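L-ribulose 3-epimerase (Methylomonas sp. DH-1, PDB 7CJ7) catalyses the manganese-dependent epimerization of ketoses at C3, with its highest activity on L-ribulose, followed by D-ribulose, D-allulose and D-fructose. Local coordinates at residues G11-W16 with D38-A43; K198-A203 with A232-I237; A134-A139 with V175-A180; V111-L116 with T159-T164; A68-S73 with E91-A96. All blocks are in the same frame, centred on the assembly; numbering follows the deposited sequence.

From the N terminus, contact 1 closes first, pairing strands 8-12 and 39-43, which helix 22-35 connects. Contact 5 follows in series and lays helix 83-102 on its own strand, 65-72, which neighbours 39-43 in the barrel; both contacts touch the sugar. Contacts 4 and 3 then cross along the chain: the segment ending strand 107-112 (111-116) reaches forward to 159-164, while helix 125-143, between these, reaches past them to 175-180. Met-135 and Leu-93 draw contacts 3, 4 and 5 into one packed region. Contact 2 closes last and apart, joining helices 198-203 and 227-236 on the outside of the barrel.

Contact 1 (G11-W16 with D38-A43); sequences GHALVW and DYIEIA. With SOL (L-sorbose), chain C.
Gly-11 and His-12 run parallel to Ile-40 and Glu-41, held by backbone bonds from Gly-11 N to Tyr-39 O, Glu-41 N to Gly-11 O (2.9 Å) and Ala-13 N to Glu-41 O (3.0 Å). These are the first two strands of the TIM barrel, joined through helix 22-35 in a beta-alpha-beta crossover. On one face, Gly-11 has no side chain, and the indole of Trp-16 can lie close over its CA. Ile-40 suits this apolar face: CG1 packs on Gly-11 O, and CD1 reaches Ala-13 CA at 4.1 Å and Trp-16 CE3 at 4.4 Å.

The other face carries His-12 and Glu-41, both polar and both near the active site. Glu-41 has CG anti to the backbone N (chi1 -172°) and an extended chain, bringing OE2 to 3.3 Å from His-12 CD2, at the imidazole edge and in its plane; carboxylate and ring are turned 81° apart. The carboxylate is gripped further by Tyr-209, Thr-244 and Ser-69, and by His-211, a manganese ligand, which makes Glu-41 a second-shell residue of the metal. The imidazole is fixed at both nitrogens: ND1 accepts from Leu-14 N, which is tilted 34° out of the ring plane, and NE2 is hydrogen-bonded to O6 of L-sorbose at 2.8 Å. Small Ala-43 borders the same hydroxyl, with CB 3.7 Å from O6.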
# COMPACT_ATOMS: atom_id res chain seq x y z
N GLY A 11 11.10 13.85 -14.83
CA GLY A 11 11.35 12.44 -14.49
C GLY A 11 12.05 12.34 -13.16
O GLY A 11 12.97 13.14 -12.90
N HIS A 12 11.61 11.42 -12.31
CA HIS A 12 12.27 11.11 -11.02
C HIS A 12 13.61 10.42 -11.32
O HIS A 12 13.65 9.60 -12.25
CB HIS A 12 11.33 10.26 -10.16
CG HIS A 12 11.81 10.11 -8.76
ND1 HIS A 12 12.63 9.08 -8.38
CD2 HIS A 12 11.56 10.83 -7.65
CE1 HIS A 12 12.89 9.18 -7.09
NE2 HIS A 12 12.23 10.24 -6.62
N ALA A 13 14.66 10.75 -10.56
CA ALA A 13 16.03 10.27 -10.79
C ALA A 13 16.06 8.73 -10.84
O ALA A 13 16.86 8.19 -11.63
CB ALA A 13 16.95 10.81 -9.72
N LEU A 14 15.22 8.06 -10.04
CA LEU A 14 15.27 6.58 -9.86
C LEU A 14 14.77 5.86 -11.12
O LEU A 14 14.80 4.60 -11.14
CB LEU A 14 14.43 6.19 -8.65
CG LEU A 14 15.21 5.86 -7.38
CD1 LEU A 14 15.89 4.50 -7.51
CD2 LEU A 14 16.23 6.95 -7.08
N VAL A 15 14.28 6.60 -12.10
CA VAL A 15 13.96 6.02 -13.43
C VAL A 15 15.28 5.62 -14.10
O VAL A 15 15.26 4.64 -14.87
CB VAL A 15 13.13 6.99 -14.29
CG1 VAL A 15 13.10 6.56 -15.74
CG2 VAL A 15 11.72 7.11 -13.74
N TRP A 16 16.39 6.28 -13.74
CA TRP A 16 17.69 6.14 -14.45
C TRP A 16 18.81 5.66 -13.52
O TRP A 16 19.63 4.87 -14.00
CB TRP A 16 18.07 7.45 -15.14
CG TRP A 16 17.19 7.82 -16.28
CD1 TRP A 16 17.25 7.37 -17.57
CD2 TRP A 16 16.12 8.79 -16.25
NE1 TRP A 16 16.29 7.98 -18.33
CE2 TRP A 16 15.59 8.86 -17.55
CE3 TRP A 16 15.59 9.61 -15.25
CZ2 TRP A 16 14.52 9.69 -17.87
CZ3 TRP A 16 14.54 10.44 -15.57
CH2 TRP A 16 14.02 10.48 -16.86
N ASP A 38 11.46 18.39 -19.21
CA ASP A 38 11.86 19.78 -18.88
C ASP A 38 12.79 19.79 -17.66
O ASP A 38 13.67 20.66 -17.59
CB ASP A 38 10.63 20.65 -18.60
CG ASP A 38 9.68 20.72 -19.77
OD1 ASP A 38 10.16 21.06 -20.87
OD2 ASP A 38 8.49 20.43 -19.59
N TYR A 39 12.59 18.88 -16.71
CA TYR A 39 13.39 18.85 -15.47
C TYR A 39 13.60 17.41 -15.01
O TYR A 39 12.88 16.50 -15.45
CB TYR A 39 12.75 19.71 -14.37
CG TYR A 39 11.46 19.18 -13.80
CD1 TYR A 39 11.44 18.32 -12.72
CD2 TYR A 39 10.24 19.51 -14.36
CE1 TYR A 39 10.26 17.83 -12.19
CE2 TYR A 39 9.05 19.02 -13.86
CZ TYR A 39 9.05 18.16 -12.78
OH TYR A 39 7.88 17.65 -12.30
N ILE A 40 14.59 17.24 -14.15
CA ILE A 40 14.80 15.98 -13.38
C ILE A 40 14.47 16.28 -11.92
O ILE A 40 14.79 17.39 -11.44
CB ILE A 40 16.23 15.46 -13.55
CG1 ILE A 40 16.42 14.16 -12.77
CG2 ILE A 40 17.24 16.52 -13.14
CD1 ILE A 40 17.36 13.20 -13.41
N GLU A 41 13.81 15.34 -11.25
CA GLU A 41 13.53 15.43 -9.81
C GLU A 41 14.60 14.63 -9.09
O GLU A 41 14.63 13.41 -9.23
CB GLU A 41 12.13 14.94 -9.49
CG GLU A 41 11.73 15.19 -8.05
CD GLU A 41 10.33 14.69 -7.77
OE1 GLU A 41 9.39 15.23 -8.39
OE2 GLU A 41 10.21 13.75 -6.97
N ILE A 42 15.48 15.33 -8.39
CA ILE A 42 16.61 14.69 -7.66
C ILE A 42 16.12 14.25 -6.28
O ILE A 42 15.53 15.08 -5.59
CB ILE A 42 17.81 15.65 -7.58
CG1 ILE A 42 18.27 16.07 -8.98
CG2 ILE A 42 18.92 15.03 -6.76
CD1 ILE A 42 19.30 17.17 -9.00
N ALA A 43 16.35 12.99 -5.92
CA ALA A 43 16.05 12.42 -4.59
C ALA A 43 17.17 12.83 -3.63
O ALA A 43 18.31 12.42 -3.86
CB ALA A 43 15.92 10.92 -4.72
C1 SOL C . 7.20 7.74 -2.18
O1 SOL C . 6.30 6.66 -2.26
C2 SOL C . 6.97 8.74 -3.26
O2 SOL C . 5.89 8.79 -3.84
C3 SOL C . 8.12 9.65 -3.67
O3 SOL C . 7.65 10.79 -4.35
C4 SOL C . 8.96 10.06 -2.46
O4 SOL C . 8.14 10.79 -1.54
C5 SOL C . 10.17 10.92 -2.81
O5 SOL C . 10.78 11.40 -1.62
C6 SOL C . 11.21 10.18 -3.63
O6 SOL C . 12.29 11.06 -3.97

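Contact 2 (K198-A203 with A232-I237); sequences KSVLAA and AALKQI
Val-200 and Ala-233 bring two outer helices of the barrel together, the segments 198-203 and 232-236 running nearly parallel, 10° apart, with axes 8.9 Å from each other. The approach is close because alanine presents only a methyl where the helices come nearest.

In the buried part the side chains that meet are all aliphatic. Val-200 has CG1 anti to the backbone N (chi1 170°), and this one methyl serves three of them: Ala-233 CB at 3.7 Å, Leu-234 CD2 at 3.9 Å and Ile-237 CD1 at 3.8 Å. It also rests on the backbone O of Ala-233. Ile-237, the first residue to leave helical geometry, fills the contact at the helix end, and its CG2 rests 4.0 Å from Leu-201 CA. Beneath them, Leu-184 of strand 180-185 touches Val-200, and Leu-207 of strand 207-212 touches Leu-234 and Ile-237.

The outer part is mixed in character. Leu-201 CD2 packs at 3.6 Å on Gln-236 CG, the two side chains crossing obliquely. Gln-236 suits an exposed place because its methylene groups do the touching while its chain, bent at chi2, carries the amide beyond them.

The association therefore rests on shape and exclusion of water from the barrel side, and at the solvent side continues only as this leucine-methylene contact.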
# COMPACT_ATOMS: atom_id res chain seq x y z
N LYS A 198 -11.82 14.19 -6.31
CA LYS A 198 -12.31 14.90 -5.09
C LYS A 198 -11.20 15.79 -4.51
O LYS A 198 -11.47 16.99 -4.26
CB LYS A 198 -12.81 13.85 -4.10
CG LYS A 198 -13.54 14.37 -2.86
CD LYS A 198 -14.24 13.24 -2.11
CE LYS A 198 -14.68 13.58 -0.70
NZ LYS A 198 -15.75 14.61 -0.67
N SER A 199 -10.00 15.25 -4.27
CA SER A 199 -8.89 15.98 -3.60
C SER A 199 -8.35 17.09 -4.51
O SER A 199 -7.99 18.16 -4.00
CB SER A 199 -7.81 15.04 -3.16
OG SER A 199 -8.18 14.44 -1.93
N VAL A 200 -8.29 16.83 -5.81
CA VAL A 200 -7.77 17.82 -6.80
C VAL A 200 -8.73 19.01 -6.82
O VAL A 200 -8.26 20.14 -6.74
CB VAL A 200 -7.63 17.21 -8.20
CG1 VAL A 200 -7.34 18.27 -9.25
CG2 VAL A 200 -6.57 16.12 -8.23
N LEU A 201 -10.03 18.77 -6.94
CA LEU A 201 -11.05 19.85 -6.98
C LEU A 201 -11.02 20.63 -5.67
O LEU A 201 -11.11 21.87 -5.73
CB LEU A 201 -12.43 19.23 -7.25
CG LEU A 201 -12.56 18.46 -8.56
CD1 LEU A 201 -13.97 17.93 -8.75
CD2 LEU A 201 -12.16 19.31 -9.75
N ALA A 202 -10.86 19.96 -4.53
CA ALA A 202 -10.83 20.62 -3.20
C ALA A 202 -9.59 21.51 -3.10
O ALA A 202 -9.70 22.62 -2.56
CB ALA A 202 -10.87 19.59 -2.10
N ALA A 203 -8.45 21.05 -3.62
CA ALA A 203 -7.14 21.73 -3.50
C ALA A 203 -7.12 23.01 -4.33
O ALA A 203 -6.68 24.06 -3.82
CB ALA A 203 -6.03 20.79 -3.90
N ALA A 232 -8.69 14.79 -16.04
CA ALA A 232 -9.92 15.61 -16.16
C ALA A 232 -9.99 16.60 -14.99
O ALA A 232 -10.29 17.79 -15.22
CB ALA A 232 -11.13 14.71 -16.23
N ALA A 233 -9.71 16.14 -13.78
CA ALA A 233 -9.76 16.99 -12.56
C ALA A 233 -8.69 18.07 -12.64
O ALA A 233 -8.98 19.22 -12.29
CB ALA A 233 -9.60 16.14 -11.33
N LEU A 234 -7.47 17.73 -13.07
CA LEU A 234 -6.38 18.73 -13.25
C LEU A 234 -6.86 19.81 -14.23
O LEU A 234 -6.58 20.98 -14.00
CB LEU A 234 -5.11 18.05 -13.78
CG LEU A 234 -4.30 17.22 -12.78
CD1 LEU A 234 -2.96 16.86 -13.40
CD2 LEU A 234 -4.09 17.95 -11.47
N LYS A 235 -7.54 19.42 -15.30
CA LYS A 235 -8.03 20.38 -16.31
C LYS A 235 -9.09 21.29 -15.67
O LYS A 235 -9.10 22.48 -15.99
CB LYS A 235 -8.59 19.65 -17.53
CG LYS A 235 -8.98 20.56 -18.69
CD LYS A 235 -9.40 19.79 -19.91
CE LYS A 235 -9.21 20.58 -21.18
NZ LYS A 235 -9.98 21.84 -21.12
N GLN A 236 -9.94 20.73 -14.80
CA GLN A 236 -11.06 21.45 -14.16
C GLN A 236 -10.52 22.54 -13.23
O GLN A 236 -11.21 23.55 -13.07
CB GLN A 236 -11.96 20.45 -13.43
CG GLN A 236 -13.18 21.10 -12.76
CD GLN A 236 -14.02 21.93 -13.70
OE1 GLN A 236 -14.12 21.66 -14.90
NE2 GLN A 236 -14.67 22.94 -13.14
N ILE A 237 -9.30 22.39 -12.69
CA ILE A 237 -8.67 23.45 -11.85
C ILE A 237 -7.55 24.16 -12.64
O ILE A 237 -6.82 24.95 -12.03
CB ILE A 237 -8.15 22.87 -10.52
CG1 ILE A 237 -6.95 21.94 -10.72
CG2 ILE A 237 -9.27 22.18 -9.77
CD1 ILE A 237 -6.08 21.81 -9.49

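Contact 3 (A134-A139 with V175-A180); sequences AMQRLA and VNRPNA
Arg-177, just beyond the end of helix 165-175, lies against Ala-139 and Gln-136 of helix 125-143. It opens the type I beta turn, Arg-177 to Ala-180, that leads into TIM-barrel strand 180-185. Its CB meets Ala-139 CB at 3.7 Å, and CG stays beside the same methyl at 3.8 Å; a small residue there lets the arginine stem lie on the helix. The chain bends at chi2 (-61°), and NE forms a salt bridge with Asp-140. Beyond it, CZ lies 3.9 Å from Gln-136 CB, which sits over one guanidinium face toward the rim. NH2 is nearest the same CB, while NH1 makes a weak bond to Asn-176 O. The guanidinium is stacked on the Gln-136 amide, their planes 20° apart, although the two side chains cross at about a right angle.

Gln-136 uses its extended chain to deliver NE2 to Val-175 O (3.0 Å), a carbonyl at the helix end, where Asn-176 turns away with positive phi. Asn-179, in the turn, sends ND2 to Ala-139 O (2.9 Å), and ND2 also bonds Ile-147 O.

Two amide groups thus serve backbone carbonyls, and the arginine lays CB and CG against Ala-139 while Asp-140 meets its charge, so this link is directional as well as packed.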
# COMPACT_ATOMS: atom_id res chain seq x y z
N ALA A 134 7.18 22.27 12.25
CA ALA A 134 8.38 22.02 11.42
C ALA A 134 8.14 22.57 10.02
O ALA A 134 9.08 23.13 9.42
CB ALA A 134 8.70 20.54 11.37
N MET A 135 6.93 22.41 9.48
CA MET A 135 6.65 22.86 8.10
C MET A 135 6.54 24.39 8.07
O MET A 135 6.89 24.99 7.03
CB MET A 135 5.41 22.19 7.51
CG MET A 135 5.61 20.69 7.29
SD MET A 135 7.02 20.26 6.22
CE MET A 135 8.35 20.15 7.42
N GLN A 136 6.11 25.01 9.16
CA GLN A 136 6.15 26.48 9.27
C GLN A 136 7.60 26.96 9.22
O GLN A 136 7.88 27.91 8.48
CB GLN A 136 5.44 26.96 10.53
CG GLN A 136 3.95 26.70 10.48
CD GLN A 136 3.27 27.01 11.78
OE1 GLN A 136 3.87 26.90 12.85
NE2 GLN A 136 2.01 27.39 11.70
N ARG A 137 8.48 26.35 10.02
CA ARG A 137 9.90 26.78 10.08
C ARG A 137 10.55 26.58 8.70
O ARG A 137 11.28 27.48 8.24
CB ARG A 137 10.65 26.04 11.19
CG ARG A 137 10.12 26.32 12.59
CD ARG A 137 11.06 25.82 13.67
NE ARG A 137 11.24 24.37 13.64
CZ ARG A 137 10.44 23.50 14.22
NH1 ARG A 137 9.37 23.90 14.87
NH2 ARG A 137 10.69 22.20 14.15
N LEU A 138 10.28 25.44 8.05
CA LEU A 138 10.86 25.13 6.72
C LEU A 138 10.31 26.11 5.69
O LEU A 138 11.09 26.65 4.92
CB LEU A 138 10.53 23.70 6.32
CG LEU A 138 10.94 23.33 4.89
CD1 LEU A 138 12.43 23.54 4.68
CD2 LEU A 138 10.54 21.91 4.57
N ALA A 139 8.99 26.33 5.65
CA ALA A 139 8.37 27.27 4.70
C ALA A 139 9.06 28.64 4.82
O ALA A 139 9.34 29.27 3.78
CB ALA A 139 6.88 27.36 4.93
N VAL A 175 -0.65 24.92 8.98
CA VAL A 175 0.68 25.47 8.61
C VAL A 175 0.50 26.95 8.26
O VAL A 175 1.26 27.78 8.77
CB VAL A 175 1.29 24.68 7.44
CG1 VAL A 175 2.53 25.38 6.91
CG2 VAL A 175 1.58 23.24 7.87
N ASN A 176 -0.47 27.25 7.40
CA ASN A 176 -0.87 28.63 7.04
C ASN A 176 0.34 29.42 6.52
O ASN A 176 0.65 30.49 7.08
CB ASN A 176 -1.48 29.34 8.24
CG ASN A 176 -2.16 30.61 7.79
OD1 ASN A 176 -2.64 30.66 6.66
ND2 ASN A 176 -2.21 31.61 8.65
N ARG A 177 1.01 28.91 5.50
CA ARG A 177 2.15 29.58 4.82
C ARG A 177 1.86 29.65 3.33
O ARG A 177 1.44 28.66 2.73
CB ARG A 177 3.45 28.82 5.12
CG ARG A 177 3.89 28.93 6.57
CD ARG A 177 4.14 30.37 6.97
NE ARG A 177 4.88 30.49 8.22
CZ ARG A 177 4.31 30.57 9.41
NH1 ARG A 177 3.00 30.51 9.51
NH2 ARG A 177 5.05 30.71 10.50
N PRO A 178 2.09 30.82 2.69
CA PRO A 178 1.72 31.01 1.28
C PRO A 178 2.56 30.18 0.30
O PRO A 178 2.13 29.98 -0.83
CB PRO A 178 1.99 32.51 1.05
CG PRO A 178 3.04 32.86 2.08
CD PRO A 178 2.70 32.02 3.29
N ASN A 179 3.73 29.71 0.74
CA ASN A 179 4.64 28.94 -0.15
C ASN A 179 4.62 27.47 0.27
O ASN A 179 5.52 26.74 -0.14
CB ASN A 179 6.07 29.49 -0.15
CG ASN A 179 6.75 29.37 1.19
OD1 ASN A 179 6.13 29.64 2.21
ND2 ASN A 179 8.01 28.98 1.19
N ALA A 180 3.59 27.04 0.99
CA ALA A 180 3.37 25.62 1.32
C ALA A 180 2.15 25.11 0.54
O ALA A 180 1.07 25.70 0.64
CB ALA A 180 3.24 25.41 2.80

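Contact 4 (V111-L116 with T159-T164); sequences VIYCAL and TNIMNT
Met-162 covers one face of the Tyr-113 ring, a Met-aromatic contact with SD 4.4 Å from the ring centroid and only 14° off the ring normal. Its CG lies 3.7 Å from Tyr-113 CE1, toward the rim, while Val-111 CG1 covers the opposite face. Ile-161 comes in at the edge, CB 4.0 Å from CE1, and its CG1 packs on Cys-114 CB. Flexible, polarisable methionine and beta-branched isoleucine thus fit the flat ring from two directions. Tyr-113 is steered here by its first torsion (chi1 54°), which sets CG between the backbone N and carbonyl carbon.

Thr-159 supplies the polar side. Its OG1 is 3.1 Å from Cys-114 SG, and its CG2 is 3.7 Å from Tyr-113 OH. That phenol oxygen is hydrogen-bonded to the backbone O of Glu-152, which ties the ring to a manganese ligand that is probably also catalytic.

The next shell shapes the loop. Thr-159 OG1 accepts from Ile-161 N at 3.0 Å, an ST turn, and Asn-163 ND2 bonds Thr-159 O at 3.0 Å as well as Val-154 O. Trp-264 of the second subunit packs on Asn-160 and Asn-163, and Thr-164 N-caps helix 165-175.

Within the TIM barrel, Met-135 of helix 125-143 touches Tyr-113 at CB, and Leu-151 of strand 148-152 also packs on this side chain.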
# COMPACT_ATOMS: atom_id res chain seq x y z
N VAL A 111 7.90 13.60 0.99
CA VAL A 111 7.51 13.33 2.39
C VAL A 111 8.48 14.09 3.30
O VAL A 111 9.37 13.47 3.91
CB VAL A 111 7.45 11.81 2.65
CG1 VAL A 111 7.00 11.52 4.08
CG2 VAL A 111 6.51 11.15 1.66
N ILE A 112 8.30 15.40 3.35
CA ILE A 112 9.23 16.34 4.05
C ILE A 112 8.72 16.60 5.47
O ILE A 112 9.42 17.31 6.20
CB ILE A 112 9.40 17.64 3.24
CG1 ILE A 112 8.06 18.28 2.90
CG2 ILE A 112 10.23 17.39 1.99
CD1 ILE A 112 8.18 19.63 2.23
N TYR A 113 7.55 16.07 5.83
CA TYR A 113 6.83 16.43 7.07
C TYR A 113 6.86 15.27 8.08
O TYR A 113 6.31 15.42 9.18
CB TYR A 113 5.39 16.82 6.73
CG TYR A 113 4.68 15.76 5.94
CD1 TYR A 113 4.03 14.72 6.58
CD2 TYR A 113 4.69 15.77 4.55
CE1 TYR A 113 3.40 13.71 5.87
CE2 TYR A 113 4.04 14.79 3.83
CZ TYR A 113 3.41 13.75 4.48
OH TYR A 113 2.78 12.76 3.78
N CYS A 114 7.51 14.16 7.74
CA CYS A 114 7.62 12.98 8.63
C CYS A 114 8.66 11.99 8.08
O CYS A 114 9.19 12.22 6.97
CB CYS A 114 6.28 12.28 8.77
SG CYS A 114 5.77 11.43 7.26
N ALA A 115 8.93 10.92 8.83
CA ALA A 115 9.75 9.79 8.35
C ALA A 115 8.97 9.05 7.26
O ALA A 115 7.78 8.71 7.48
CB ALA A 115 10.14 8.89 9.49
N LEU A 116 9.58 8.85 6.10
CA LEU A 116 8.99 8.04 5.01
C LEU A 116 9.10 6.57 5.41
O LEU A 116 10.24 6.11 5.60
CB LEU A 116 9.76 8.31 3.71
CG LEU A 116 9.28 7.52 2.49
CD1 LEU A 116 7.87 7.90 2.12
CD2 LEU A 116 10.22 7.74 1.31
N THR A 159 3.21 6.90 5.57
CA THR A 159 3.04 7.94 6.62
C THR A 159 1.80 7.65 7.45
O THR A 159 0.84 7.04 6.92
CB THR A 159 2.90 9.38 6.08
OG1 THR A 159 2.93 10.27 7.20
CG2 THR A 159 1.62 9.64 5.34
N ASN A 160 1.80 8.12 8.69
CA ASN A 160 0.60 8.06 9.56
C ASN A 160 0.03 9.47 9.76
O ASN A 160 -0.91 9.59 10.54
CB ASN A 160 0.92 7.32 10.86
CG ASN A 160 1.92 8.03 11.75
OD1 ASN A 160 2.40 9.10 11.40
ND2 ASN A 160 2.24 7.43 12.88
N ILE A 161 0.53 10.48 9.03
CA ILE A 161 0.15 11.91 9.28
C ILE A 161 -0.98 12.33 8.34
O ILE A 161 -1.95 12.94 8.82
CB ILE A 161 1.37 12.84 9.15
CG1 ILE A 161 2.39 12.59 10.25
CG2 ILE A 161 0.94 14.30 9.11
CD1 ILE A 161 1.89 12.94 11.64
N MET A 162 -0.85 12.06 7.04
CA MET A 162 -1.89 12.45 6.05
C MET A 162 -1.86 11.49 4.86
O MET A 162 -0.80 11.38 4.21
CB MET A 162 -1.71 13.89 5.56
CG MET A 162 -0.27 14.33 5.55
SD MET A 162 -0.10 16.11 5.28
CE MET A 162 0.18 16.07 3.52
N ASN A 163 -2.99 10.84 4.59
CA ASN A 163 -3.08 9.79 3.56
C ASN A 163 -4.06 10.21 2.46
O ASN A 163 -4.09 9.50 1.45
CB ASN A 163 -3.51 8.45 4.16
CG ASN A 163 -2.60 7.95 5.27
OD1 ASN A 163 -3.10 7.47 6.27
ND2 ASN A 163 -1.30 8.03 5.08
N THR A 164 -4.80 11.31 2.62
CA THR A 164 -5.67 11.84 1.55
C THR A 164 -5.41 13.33 1.33
O THR A 164 -4.94 14.00 2.26
CB THR A 164 -7.17 11.66 1.84
OG1 THR A 164 -7.55 12.53 2.91
CG2 THR A 164 -7.52 10.23 2.19

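Contact 5 (A68-S73 with E91-A96); sequences ASLGLS and ELLRKA. With SOL (L-sorbose), chain C.
Leu-70 and Leu-72 of strand 65-72 face Leu-92, Leu-93 and Ala-96 of helix 83-102, the strand-helix layer of a TIM-barrel beta-alpha-beta unit. The two segments run almost antiparallel, at 171°, with axes 10.3 Å apart, as expected when a helix returns over the strand that precedes it.

Packing is tightest around Leu-70. Its CG takes the crowded position between the backbone N and carbonyl carbon (chi1 62°), and chi2 (83°) then turns the methyls. CD2 presses on Ala-96 CB at 3.4 Å, a locally tight spot; the small alanine lets the helix come near the strand here. The rest is more relaxed: Leu-70 CD2 lies 4.0 Å from Leu-92 CD2, and Leu-72 CD2 is 4.1 Å from both Leu-92 CD2 and Leu-93 CD2. Leu-70 and Leu-72 each slide past Leu-92 in the opposite direction to it, and each crosses Leu-93 at about a right angle. Leu-93 also meets Met-135 and Leu-138 of helix 125-143, extending the apolar layer to the next helix. Elsewhere on the helix Arg-94 is exposed, and Glu-91 and Lys-95 are partly so, which suits charged residues.

The strand's other face, with Ser-69 and Gly-71, belongs to the sugar pocket. O5 of L-sorbose comes within 3.1 Å of Leu-70 C. Ser-69 OG, also hydrogen-bonded to Glu-41 OE2, accepts a hydrogen bond from O6 of the sugar at 2.6 Å.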
# COMPACT_ATOMS: atom_id res chain seq x y z
N ALA A 68 13.61 19.03 -6.36
CA ALA A 68 14.12 18.02 -5.41
C ALA A 68 12.96 17.47 -4.58
O ALA A 68 12.08 18.23 -4.21
CB ALA A 68 15.20 18.61 -4.55
N SER A 69 13.02 16.19 -4.27
CA SER A 69 12.10 15.51 -3.34
C SER A 69 12.94 14.77 -2.31
O SER A 69 14.11 14.44 -2.61
CB SER A 69 11.15 14.60 -4.08
OG SER A 69 11.85 13.53 -4.69
N LEU A 70 12.38 14.53 -1.13
CA LEU A 70 13.04 13.61 -0.17
C LEU A 70 11.98 13.05 0.77
O LEU A 70 10.84 13.50 0.74
CB LEU A 70 14.13 14.37 0.58
CG LEU A 70 13.64 15.55 1.42
CD1 LEU A 70 13.14 15.08 2.78
CD2 LEU A 70 14.73 16.59 1.58
N GLY A 71 12.37 12.01 1.49
CA GLY A 71 11.69 11.54 2.69
C GLY A 71 12.63 11.63 3.86
O GLY A 71 13.84 11.41 3.67
N LEU A 72 12.13 11.97 5.04
CA LEU A 72 12.97 11.91 6.26
C LEU A 72 13.09 10.44 6.70
O LEU A 72 12.44 9.58 6.10
CB LEU A 72 12.34 12.79 7.33
CG LEU A 72 12.17 14.25 6.92
CD1 LEU A 72 11.35 15.00 7.96
CD2 LEU A 72 13.52 14.93 6.72
N SER A 73 13.92 10.16 7.69
CA SER A 73 14.10 8.83 8.29
C SER A 73 13.82 8.94 9.79
O SER A 73 13.53 10.07 10.25
CB SER A 73 15.48 8.31 8.02
OG SER A 73 16.44 9.08 8.72
N GLU A 91 17.55 20.46 10.31
CA GLU A 91 18.91 20.64 9.74
C GLU A 91 18.96 19.99 8.35
O GLU A 91 19.44 20.64 7.41
CB GLU A 91 19.95 20.09 10.70
CG GLU A 91 21.37 20.12 10.16
CD GLU A 91 22.35 19.38 11.06
OE1 GLU A 91 22.26 18.13 11.19
OE2 GLU A 91 23.21 20.06 11.65
N LEU A 92 18.46 18.76 8.21
CA LEU A 92 18.41 18.08 6.89
C LEU A 92 17.57 18.92 5.92
O LEU A 92 17.98 19.11 4.77
CB LEU A 92 17.85 16.66 7.05
CG LEU A 92 18.03 15.76 5.83
CD1 LEU A 92 18.05 14.29 6.23
CD2 LEU A 92 16.95 16.01 4.80
N LEU A 93 16.41 19.42 6.35
CA LEU A 93 15.51 20.16 5.42
C LEU A 93 16.16 21.49 5.00
O LEU A 93 16.00 21.90 3.82
CB LEU A 93 14.16 20.36 6.11
CG LEU A 93 13.34 19.08 6.30
CD1 LEU A 93 12.23 19.30 7.32
CD2 LEU A 93 12.78 18.58 4.97
N ARG A 94 16.88 22.15 5.90
CA ARG A 94 17.63 23.39 5.57
C ARG A 94 18.68 23.06 4.51
O ARG A 94 18.78 23.79 3.51
CB ARG A 94 18.23 24.02 6.83
CG ARG A 94 17.22 24.73 7.72
CD ARG A 94 17.92 25.68 8.69
NE ARG A 94 18.88 24.96 9.51
CZ ARG A 94 18.60 24.39 10.68
NH1 ARG A 94 17.38 24.48 11.18
NH2 ARG A 94 19.53 23.73 11.35
N LYS A 95 19.42 21.96 4.69
CA LYS A 95 20.50 21.56 3.74
C LYS A 95 19.87 21.25 2.37
O LYS A 95 20.46 21.68 1.35
CB LYS A 95 21.28 20.37 4.27
CG LYS A 95 22.46 19.95 3.40
CD LYS A 95 23.55 21.00 3.31
CE LYS A 95 24.64 20.62 2.33
NZ LYS A 95 25.64 21.71 2.19
N ALA A 96 18.73 20.56 2.35
CA ALA A 96 18.02 20.19 1.10
C ALA A 96 17.59 21.48 0.39
O ALA A 96 17.78 21.59 -0.83
CB ALA A 96 16.86 19.28 1.38
C1 SOL C . 7.20 7.74 -2.18
O1 SOL C . 6.30 6.66 -2.26
C2 SOL C . 6.97 8.74 -3.26
O2 SOL C . 5.89 8.79 -3.84
C3 SOL C . 8.12 9.65 -3.67
O3 SOL C . 7.65 10.79 -4.35
C4 SOL C . 8.96 10.06 -2.46
O4 SOL C . 8.14 10.79 -1.54
C5 SOL C . 10.17 10.92 -2.81
O5 SOL C . 10.78 11.40 -1.62
C6 SOL C . 11.21 10.18 -3.63
O6 SOL C . 12.29 11.06 -3.97